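Local structure of epimerase family protein SDR39U1 (Homo sapiens, 4B4O) at residues Val109-Asp123 and Ile259-Thr272. The protein is a putative NADP-dependent oxidoreductase of the short-chain dehydrogenase/reductase family that binds NADPH. The protein carries 3 engineered substitutions. Numbering follows the deposited sequence.
Sequences VAYYQPSLTAEYDED and IMLLEGQKVIPRRT. Engineered in segment 259-272: R270 (natural residue Gln).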
ATOM      1  N   VAL A 109      -4.375  -4.454   3.808  1.00 12.73           N
ATOM      2  CA  VAL A 109      -4.723  -5.716   4.444  1.00 12.92           C
ATOM      3  C   VAL A 109      -5.521  -5.503   5.725  1.00 13.68           C
ATOM      4  O   VAL A 109      -6.034  -6.464   6.301  1.00 14.07           O
ATOM      5  CB  VAL A 109      -3.480  -6.587   4.753  1.00 12.74           C
ATOM      6  CG1 VAL A 109      -2.797  -7.033   3.474  1.00 12.24           C
ATOM      7  CG2 VAL A 109      -2.543  -5.867   5.696  1.00 13.05           C
ATOM      8  N   ALA A 110      -5.623  -4.261   6.179  1.00 14.11           N
ATOM      9  CA  ALA A 110      -6.500  -3.911   7.299  1.00 15.12           C
ATOM     10  C   ALA A 110      -7.941  -4.423   7.110  1.00 15.54           C
ATOM     11  O   ALA A 110      -8.696  -4.516   8.077  1.00 16.50           O
ATOM     12  CB  ALA A 110      -6.505  -2.407   7.481  1.00 15.65           C
ATOM     13  N   TYR A 111      -8.322  -4.727   5.872  1.00 15.05           N
ATOM     14  CA  TYR A 111      -9.620  -5.350   5.580  1.00 15.62           C
ATOM     15  C   TYR A 111      -9.842  -6.637   6.389  1.00 16.06           C
ATOM     16  O   TYR A 111     -10.958  -6.935   6.785  1.00 17.03           O
ATOM     17  CB  TYR A 111      -9.715  -5.664   4.075  1.00 15.15           C
ATOM     18  CG  TYR A 111     -11.069  -6.157   3.605  1.00 16.01           C
ATOM     19  CD1 TYR A 111     -12.085  -5.259   3.297  1.00 16.80           C
ATOM     20  CD2 TYR A 111     -11.319  -7.504   3.445  1.00 16.25           C
ATOM     21  CE1 TYR A 111     -13.319  -5.690   2.867  1.00 17.85           C
ATOM     22  CE2 TYR A 111     -12.555  -7.947   3.035  1.00 17.31           C
ATOM     23  CZ  TYR A 111     -13.550  -7.026   2.733  1.00 18.12           C
ATOM     24  OH  TYR A 111     -14.786  -7.455   2.300  1.00 19.42           O
ATOM     25  N   TYR A 112      -8.774  -7.406   6.588  1.00 15.49           N
ATOM     26  CA  TYR A 112      -8.858  -8.706   7.251  1.00 15.96           C
ATOM     27  C   TYR A 112      -8.674  -8.580   8.771  1.00 16.70           C
ATOM     28  O   TYR A 112      -7.773  -7.898   9.248  1.00 16.52           O
ATOM     29  CB  TYR A 112      -7.830  -9.688   6.673  1.00 15.28           C
ATOM     30  CG  TYR A 112      -7.820  -9.735   5.164  1.00 14.71           C
ATOM     31  CD1 TYR A 112      -8.911 -10.194   4.450  1.00 15.24           C
ATOM     32  CD2 TYR A 112      -6.708  -9.304   4.452  1.00 13.88           C
ATOM     33  CE1 TYR A 112      -8.897 -10.219   3.068  1.00 14.99           C
ATOM     34  CE2 TYR A 112      -6.679  -9.334   3.062  1.00 13.57           C
ATOM     35  CZ  TYR A 112      -7.776  -9.789   2.378  1.00 14.14           C
ATOM     36  OH  TYR A 112      -7.727  -9.830   1.006  1.00 14.09           O
ATOM     37  N   GLN A 113      -9.569  -9.222   9.503  1.00 17.77           N
ATOM     38  CA  GLN A 113      -9.606  -9.144  10.944  1.00 18.84           C
ATOM     39  C   GLN A 113      -8.282  -9.658  11.542  1.00 18.65           C
ATOM     40  O   GLN A 113      -7.915 -10.807  11.355  1.00 18.48           O
ATOM     41  CB  GLN A 113     -10.817  -9.951  11.435  1.00 20.13           C
ATOM     42  CG  GLN A 113     -10.912 -10.301  12.915  1.00 21.53           C
ATOM     43  CD  GLN A 113     -11.224  -9.129  13.838  1.00 22.56           C
ATOM     44  OE1 GLN A 113     -12.401  -8.663  13.945  1.00 23.56           O
ATOM     45  NE2 GLN A 113     -10.186  -8.687  14.581  1.00 22.64           N
ATOM     46  N   PRO A 114      -7.565  -8.796  12.273  1.00 18.90           N
ATOM     47  CA  PRO A 114      -6.361  -9.271  12.944  1.00 19.10           C
ATOM     48  C   PRO A 114      -6.669 -10.412  13.890  1.00 20.26           C
ATOM     49  O   PRO A 114      -7.705 -10.408  14.553  1.00 21.38           O
ATOM     50  CB  PRO A 114      -5.893  -8.051  13.727  1.00 19.77           C
ATOM     51  CG  PRO A 114      -6.436  -6.893  12.971  1.00 19.24           C
ATOM     52  CD  PRO A 114      -7.791  -7.358  12.521  1.00 19.27           C
ATOM     53  N   SER A 115      -5.749 -11.374  13.934  1.00 20.15           N
ATOM     54  CA  SER A 115      -5.960 -12.658  14.588  1.00 21.18           C
ATOM     55  C   SER A 115      -4.635 -13.401  14.679  1.00 21.16           C
ATOM     56  O   SER A 115      -3.788 -13.285  13.815  1.00 20.09           O
ATOM     57  CB  SER A 115      -6.959 -13.505  13.793  1.00 20.95           C
ATOM     58  OG  SER A 115      -6.999 -14.848  14.262  1.00 21.92           O
ATOM     59  N   LEU A 116      -4.463 -14.157  15.746  1.00 22.56           N
ATOM     60  CA  LEU A 116      -3.263 -14.938  15.919  1.00 22.89           C
ATOM     61  C   LEU A 116      -3.408 -16.330  15.291  1.00 22.80           C
ATOM     62  O   LEU A 116      -2.423 -17.066  15.173  1.00 23.00           O
ATOM     63  CB  LEU A 116      -2.917 -15.036  17.415  1.00 24.75           C
ATOM     64  CG  LEU A 116      -2.335 -13.756  18.026  1.00 25.17           C
ATOM     65  CD1 LEU A 116      -2.428 -13.813  19.556  1.00 27.37           C
ATOM     66  CD2 LEU A 116      -0.901 -13.537  17.530  1.00 24.55           C
ATOM     67  N   THR A 117      -4.637 -16.692  14.926  1.00 22.78           N
ATOM     68  CA  THR A 117      -4.945 -18.032  14.427  1.00 23.11           C
ATOM     69  C   THR A 117      -5.484 -18.049  12.984  1.00 21.95           C
ATOM     70  O   THR A 117      -5.277 -19.020  12.283  1.00 21.99           O
ATOM     71  CB  THR A 117      -5.978 -18.714  15.351  1.00 24.75           C
ATOM     72  OG1 THR A 117      -7.209 -17.970  15.310  1.00 24.67           O
ATOM     73  CG2 THR A 117      -5.442 -18.804  16.815  1.00 26.26           C
ATOM     74  N   ALA A 118      -6.191 -17.003  12.559  1.00 21.16           N
ATOM     75  CA  ALA A 118      -6.857 -17.019  11.258  1.00 20.42           C
ATOM     76  C   ALA A 118      -5.867 -16.920  10.105  1.00 19.23           C
ATOM     77  O   ALA A 118      -4.697 -16.546  10.286  1.00 18.78           O
ATOM     78  CB  ALA A 118      -7.886 -15.908  11.142  1.00 20.16           C
ATOM     79  N   GLU A 119      -6.360 -17.271   8.927  1.00 18.97           N
ATOM     80  CA  GLU A 119      -5.611 -17.200   7.689  1.00 18.07           C
ATOM     81  C   GLU A 119      -6.537 -16.660   6.600  1.00 17.65           C
ATOM     82  O   GLU A 119      -7.645 -17.150   6.428  1.00 18.45           O
ATOM     83  CB  GLU A 119      -5.085 -18.594   7.327  1.00 18.79           C
ATOM     84  CG  GLU A 119      -4.442 -18.683   5.962  1.00 18.26           C
ATOM     85  CD  GLU A 119      -3.724 -20.013   5.716  1.00 19.18           C
ATOM     86  OE1 GLU A 119      -2.631 -20.232   6.334  1.00 19.36           O
ATOM     87  OE2 GLU A 119      -4.210 -20.785   4.840  1.00 19.87           O
ATOM     88  N   TYR A 120      -6.083 -15.666   5.858  1.00 16.60           N
ATOM     89  CA  TYR A 120      -6.928 -14.975   4.901  1.00 16.31           C
ATOM     90  C   TYR A 120      -6.356 -15.053   3.498  1.00 15.88           C
ATOM     91  O   TYR A 120      -5.148 -15.024   3.324  1.00 15.39           O
ATOM     92  CB  TYR A 120      -7.050 -13.497   5.296  1.00 15.67           C
ATOM     93  CG  TYR A 120      -7.599 -13.277   6.695  1.00 16.29           C
ATOM     94  CD1 TYR A 120      -8.958 -13.308   6.928  1.00 17.15           C
ATOM     95  CD2 TYR A 120      -6.751 -13.059   7.772  1.00 16.28           C
ATOM     96  CE1 TYR A 120      -9.460 -13.131   8.190  1.00 17.94           C
ATOM     97  CE2 TYR A 120      -7.249 -12.883   9.043  1.00 17.12           C
ATOM     98  CZ  TYR A 120      -8.601 -12.923   9.245  1.00 17.93           C
ATOM     99  OH  TYR A 120      -9.137 -12.722  10.492  1.00 18.97           O
ATOM    100  N   ASP A 121      -7.242 -15.118   2.504  1.00 16.29           N
ATOM    101  CA  ASP A 121      -6.870 -14.801   1.125  1.00 15.97           C
ATOM    102  C   ASP A 121      -7.811 -13.759   0.545  1.00 15.90           C
ATOM    103  O   ASP A 121      -8.624 -13.182   1.259  1.00 15.99           O
ATOM    104  CB  ASP A 121      -6.738 -16.062   0.255  1.00 16.90           C
ATOM    105  CG  ASP A 121      -8.063 -16.732  -0.073  1.00 18.21           C
ATOM    106  OD1 ASP A 121      -9.130 -16.188   0.223  1.00 18.41           O
ATOM    107  OD2 ASP A 121      -8.014 -17.855  -0.628  1.00 19.28           O
ATOM    108  N   GLU A 122      -7.721 -13.534  -0.758  1.00 15.97           N
ATOM    109  CA  GLU A 122      -8.474 -12.453  -1.422  1.00 16.00           C
ATOM    110  C   GLU A 122      -9.990 -12.641  -1.370  1.00 17.14           C
ATOM    111  O   GLU A 122     -10.734 -11.708  -1.570  1.00 17.31           O
ATOM    112  CB  GLU A 122      -8.007 -12.273  -2.874  1.00 16.12           C
ATOM    113  CG  GLU A 122      -6.572 -11.752  -2.991  1.00 15.10           C
ATOM    114  CD  GLU A 122      -5.494 -12.829  -2.989  1.00 15.19           C
ATOM    115  OE1 GLU A 122      -5.763 -14.030  -2.754  1.00 15.95           O
ATOM    116  OE2 GLU A 122      -4.339 -12.469  -3.282  1.00 14.69           O
ATOM    117  N   ASP A 123     -10.438 -13.866  -1.131  1.00 18.13           N
ATOM    118  CA  ASP A 123     -11.860 -14.145  -1.107  1.00 19.51           C
ATOM    119  C   ASP A 123     -12.395 -14.068   0.300  1.00 19.59           C
ATOM    120  O   ASP A 123     -13.580 -14.268   0.506  1.00 20.84           O
ATOM    121  CB  ASP A 123     -12.157 -15.518  -1.739  1.00 20.97           C
ATOM    122  CG  ASP A 123     -11.907 -15.540  -3.248  1.00 21.45           C
ATOM    123  OD1 ASP A 123     -12.195 -14.532  -3.935  1.00 21.34           O
ATOM    124  OD2 ASP A 123     -11.434 -16.583  -3.764  1.00 22.15           O
ATOM    125  N   ILE A 259      -3.319  -0.718  16.507  1.00 19.63           N
ATOM    126  CA  ILE A 259      -3.778  -2.006  15.972  1.00 19.32           C
ATOM    127  C   ILE A 259      -2.895  -2.429  14.808  1.00 17.64           C
ATOM    128  O   ILE A 259      -2.531  -3.595  14.680  1.00 16.95           O
ATOM    129  CB  ILE A 259      -5.262  -1.928  15.526  1.00 20.78           C
ATOM    130  CG1 ILE A 259      -6.199  -2.136  16.735  1.00 22.68           C
ATOM    131  CG2 ILE A 259      -5.597  -2.944  14.464  1.00 20.26           C
ATOM    132  CD1 ILE A 259      -7.675  -1.715  16.551  1.00 24.80           C
HETATM  133  N   MSE A 260      -2.525  -1.465  13.976  1.00 17.27           N
HETATM  134  CA  MSE A 260      -1.713  -1.744  12.797  1.00 16.00           C
HETATM  135  C   MSE A 260      -0.318  -2.149  13.157  1.00 14.96           C
HETATM  136  O   MSE A 260       0.368  -2.751  12.328  1.00 14.05           O
HETATM  137  CB  MSE A 260      -1.623  -0.502  11.910  1.00 16.33           C
HETATM  138  CG  MSE A 260      -2.926  -0.323  11.133  1.00 17.41           C
HETATM  139 SE   MSE A 260      -2.900   1.404  10.206  0.75 18.62          SE
HETATM  140  CE  MSE A 260      -2.737   2.249  11.959  1.00 19.39           C
ATOM    141  N   LEU A 261       0.121  -1.829  14.374  1.00 15.30           N
ATOM    142  CA  LEU A 261       1.489  -2.124  14.816  1.00 14.69           C
ATOM    143  C   LEU A 261       1.563  -3.334  15.767  1.00 14.89           C
ATOM    144  O   LEU A 261       2.471  -4.160  15.654  1.00 14.40           O
ATOM    145  CB  LEU A 261       2.123  -0.883  15.486  1.00 15.16           C
ATOM    146  CG  LEU A 261       2.663   0.282  14.637  1.00 15.17           C
ATOM    147  CD1 LEU A 261       1.515   0.849  13.820  1.00 15.71           C
ATOM    148  CD2 LEU A 261       3.276   1.408  15.461  1.00 15.93           C
ATOM    149  N   LEU A 262       0.621  -3.419  16.704  1.00 15.93           N
ATOM    150  CA  LEU A 262       0.631  -4.445  17.757  1.00 16.66           C
ATOM    151  C   LEU A 262      -0.062  -5.740  17.368  1.00 16.89           C
ATOM    152  O   LEU A 262       0.160  -6.770  17.988  1.00 17.51           O
ATOM    153  CB  LEU A 262      -0.040  -3.909  19.024  1.00 18.07           C
ATOM    154  CG  LEU A 262       0.586  -2.687  19.700  1.00 18.27           C
ATOM    155  CD1 LEU A 262      -0.343  -2.168  20.779  1.00 19.87           C
ATOM    156  CD2 LEU A 262       1.949  -3.017  20.271  1.00 18.05           C
ATOM    157  N   GLU A 263      -0.889  -5.690  16.330  1.00 16.62           N
ATOM    158  CA  GLU A 263      -1.614  -6.865  15.880  1.00 17.00           C
ATOM    159  C   GLU A 263      -1.379  -7.099  14.403  1.00 15.82           C
ATOM    160  O   GLU A 263      -0.722  -6.301  13.734  1.00 14.85           O
ATOM    161  CB  GLU A 263      -3.108  -6.700  16.161  1.00 18.46           C
ATOM    162  CG  GLU A 263      -3.446  -6.325  17.597  1.00 19.92           C
ATOM    163  CD  GLU A 263      -4.937  -6.336  17.870  1.00 21.79           C
ATOM    164  OE1 GLU A 263      -5.589  -7.335  17.521  1.00 22.48           O
ATOM    165  OE2 GLU A 263      -5.453  -5.343  18.427  1.00 22.77           O
ATOM    166  N   GLY A 264      -1.912  -8.203  13.897  1.00 16.11           N
ATOM    167  CA  GLY A 264      -1.669  -8.608  12.524  1.00 15.17           C
ATOM    168  C   GLY A 264      -2.564  -9.686  11.945  1.00 15.82           C
ATOM    169  O   GLY A 264      -3.273 -10.380  12.655  1.00 17.15           O
ATOM    170  N   GLN A 265      -2.507  -9.787  10.621  1.00 15.07           N
ATOM    171  CA  GLN A 265      -3.308 -10.724   9.832  1.00 15.64           C
ATOM    172  C   GLN A 265      -2.347 -11.633   9.091  1.00 14.86           C
ATOM    173  O   GLN A 265      -1.389 -11.144   8.459  1.00 13.74           O
ATOM    174  CB  GLN A 265      -4.099 -10.003   8.726  1.00 15.65           C
ATOM    175  CG  GLN A 265      -4.855  -8.739   9.085  1.00 16.34           C
ATOM    176  CD  GLN A 265      -4.013  -7.489   9.180  1.00 15.47           C
ATOM    177  OE1 GLN A 265      -2.808  -7.509   8.974  1.00 14.32           O
ATOM    178  NE2 GLN A 265      -4.675  -6.366   9.477  1.00 16.32           N
ATOM    179  N   LYS A 266      -2.611 -12.932   9.084  1.00 15.69           N
ATOM    180  CA  LYS A 266      -1.866 -13.829   8.203  1.00 15.24           C
ATOM    181  C   LYS A 266      -2.534 -13.796   6.829  1.00 15.07           C
ATOM    182  O   LYS A 266      -3.668 -14.246   6.668  1.00 16.15           O
ATOM    183  CB  LYS A 266      -1.838 -15.231   8.801  1.00 16.53           C
ATOM    184  CG  LYS A 266      -1.344 -16.351   7.892  1.00 16.64           C
ATOM    185  CD  LYS A 266       0.072 -16.157   7.353  1.00 15.50           C
ATOM    186  CE  LYS A 266       0.598 -17.430   6.636  1.00 16.10           C
ATOM    187  NZ  LYS A 266       0.271 -18.785   7.226  1.00 17.93           N
ATOM    188  N   VAL A 267      -1.861 -13.220   5.840  1.00 13.98           N
ATOM    189  CA  VAL A 267      -2.473 -13.013   4.540  1.00 13.97           C
ATOM    190  C   VAL A 267      -1.705 -13.794   3.477  1.00 13.61           C
ATOM    191  O   VAL A 267      -0.515 -13.575   3.281  1.00 12.87           O
ATOM    192  CB  VAL A 267      -2.564 -11.508   4.163  1.00 13.52           C
ATOM    193  CG1 VAL A 267      -3.253 -11.344   2.817  1.00 13.91           C
ATOM    194  CG2 VAL A 267      -3.345 -10.727   5.224  1.00 14.13           C
ATOM    195  N   ILE A 268      -2.435 -14.629   2.729  1.00 14.34           N
ATOM    196  CA  ILE A 268      -1.896 -15.336   1.570  1.00 14.24           C
ATOM    197  C   ILE A 268      -2.238 -14.622   0.252  1.00 14.10           C
ATOM    198  O   ILE A 268      -3.378 -14.234   0.016  1.00 14.74           O
ATOM    199  CB  ILE A 268      -2.438 -16.756   1.527  1.00 15.39           C
ATOM    200  CG1 ILE A 268      -2.048 -17.469   2.818  1.00 15.92           C
ATOM    201  CG2 ILE A 268      -1.921 -17.470   0.300  1.00 15.44           C
ATOM    202  CD1 ILE A 268      -2.863 -18.734   3.071  1.00 17.58           C
ATOM    203  N   PRO A 269      -1.240 -14.466  -0.625  1.00 13.56           N
ATOM    204  CA  PRO A 269      -1.454 -13.870  -1.928  1.00 13.73           C
ATOM    205  C   PRO A 269      -1.795 -14.943  -2.946  1.00 14.44           C
ATOM    206  O   PRO A 269      -1.022 -15.190  -3.877  1.00 14.42           O
ATOM    207  CB  PRO A 269      -0.101 -13.232  -2.227  1.00 13.10           C
ATOM    208  CG  PRO A 269       0.889 -14.135  -1.575  1.00 12.85           C
ATOM    209  CD  PRO A 269       0.179 -14.824  -0.431  1.00 13.10           C
ATOM    210  N   ARG A 270      -2.948 -15.579  -2.764  1.00 15.28           N
ATOM    211  CA  ARG A 270      -3.340 -16.703  -3.624  1.00 16.18           C
ATOM    212  C   ARG A 270      -3.626 -16.221  -5.039  1.00 16.59           C
ATOM    213  O   ARG A 270      -3.032 -16.695  -6.002  1.00 16.72           O
ATOM    214  CB  ARG A 270      -4.561 -17.449  -3.072  1.00 17.35           C
ATOM    215  CG  ARG A 270      -4.785 -18.752  -3.797  1.00 18.40           C
ATOM    216  CD  ARG A 270      -5.793 -19.737  -3.244  1.00 19.90           C
ATOM    217  NE  ARG A 270      -6.177 -19.459  -1.884  1.00 20.05           N
ATOM    218  CZ  ARG A 270      -5.503 -19.875  -0.793  1.00 19.83           C
ATOM    219  NH1 ARG A 270      -4.357 -20.536  -0.880  1.00 19.43           N
ATOM    220  NH2 ARG A 270      -5.979 -19.588   0.409  1.00 20.23           N
ATOM    221  N   ARG A 271      -4.516 -15.244  -5.134  1.00 17.03           N
ATOM    222  CA  ARG A 271      -4.900 -14.694  -6.417  1.00 17.81           C
ATOM    223  C   ARG A 271      -3.747 -13.950  -7.085  1.00 17.22           C
ATOM    224  O   ARG A 271      -3.617 -13.969  -8.306  1.00 17.88           O
ATOM    225  CB  ARG A 271      -6.174 -13.843  -6.280  1.00 18.86           C
ATOM    226  CG  ARG A 271      -7.388 -14.734  -6.077  1.00 20.11           C
ATOM    227  CD  ARG A 271      -8.738 -14.063  -6.182  1.00 21.75           C
ATOM    228  NE  ARG A 271      -8.703 -12.851  -6.980  1.00 22.18           N
ATOM    229  CZ  ARG A 271      -8.864 -12.769  -8.291  1.00 23.20           C
ATOM    230  NH1 ARG A 271      -9.071 -13.839  -9.029  1.00 23.79           N
ATOM    231  NH2 ARG A 271      -8.801 -11.586  -8.872  1.00 23.85           N
ATOM    232  N   THR A 272      -2.903 -13.313  -6.284  1.00 16.20           N
ATOM    233  CA  THR A 272      -1.759 -12.600  -6.817  1.00 15.90           C
ATOM    234  C   THR A 272      -0.864 -13.597  -7.554  1.00 15.93           C
ATOM    235  O   THR A 272      -0.439 -13.343  -8.674  1.00 16.57           O
ATOM    236  CB  THR A 272      -0.946 -11.889  -5.718  1.00 14.93           C
ATOM    237  OG1 THR A 272      -1.805 -11.077  -4.917  1.00 15.01           O
ATOM    238  CG2 THR A 272       0.130 -11.010  -6.317  1.00 15.06           C
TER
HETATM  239  O   HOH W   1      -4.453 -13.941  11.066  1.00  2.00           O
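E122 reaches across to the start of helix 270-274, where its OE1 accepts the backbone N of R271 at 2.9 Å, the donor lying well above the carboxylate plane. A bend at chi2 (88°) folds the carboxylate back over the R271 CB, while OE2 bonds weakly to T272 N and also takes N216 N of strand 213-217. The negative charge sits at the N-terminal end of the helix, which would probably stabilise it. Next to it, the engineered R270 grips D121 side-on: NE (2.7 Å) and NH2 (2.9 Å) both point at the single oxygen OD2, which lies in the guanidinium plane although the carboxylate is turned 68° from it. Midway, Y120 and V267 form a single beta bridge, with Y120 N to K266 O at 2.9 Å and I268 N to Y120 O at 2.8 Å, the second nearly straight, the first more bent. On one flank, V267 CG2 meets Y112 CD2 at 3.7 Å, the two side chains crossing at about a right angle. CB of Y112 in turn sits over the centre of the Y120 ring. Q265, bent at chi2, lies alongside P114 and turns OE1 toward V109 CG2 and NE2 toward the Y112 carbonyl oxygen, to which it bonds only weakly. Beyond it S115 N donates to G264 O at 3.0 Å, and one water links S115 O, A118 O and K266 N. The pairing ties the loop that follows strand 102-108 of the Rossmann-type parallel sheet, and that places the V109 side chain about 7 Å from the bound NADPH, to the C-terminal DUF1731 region of this SDR-type epimerase fold.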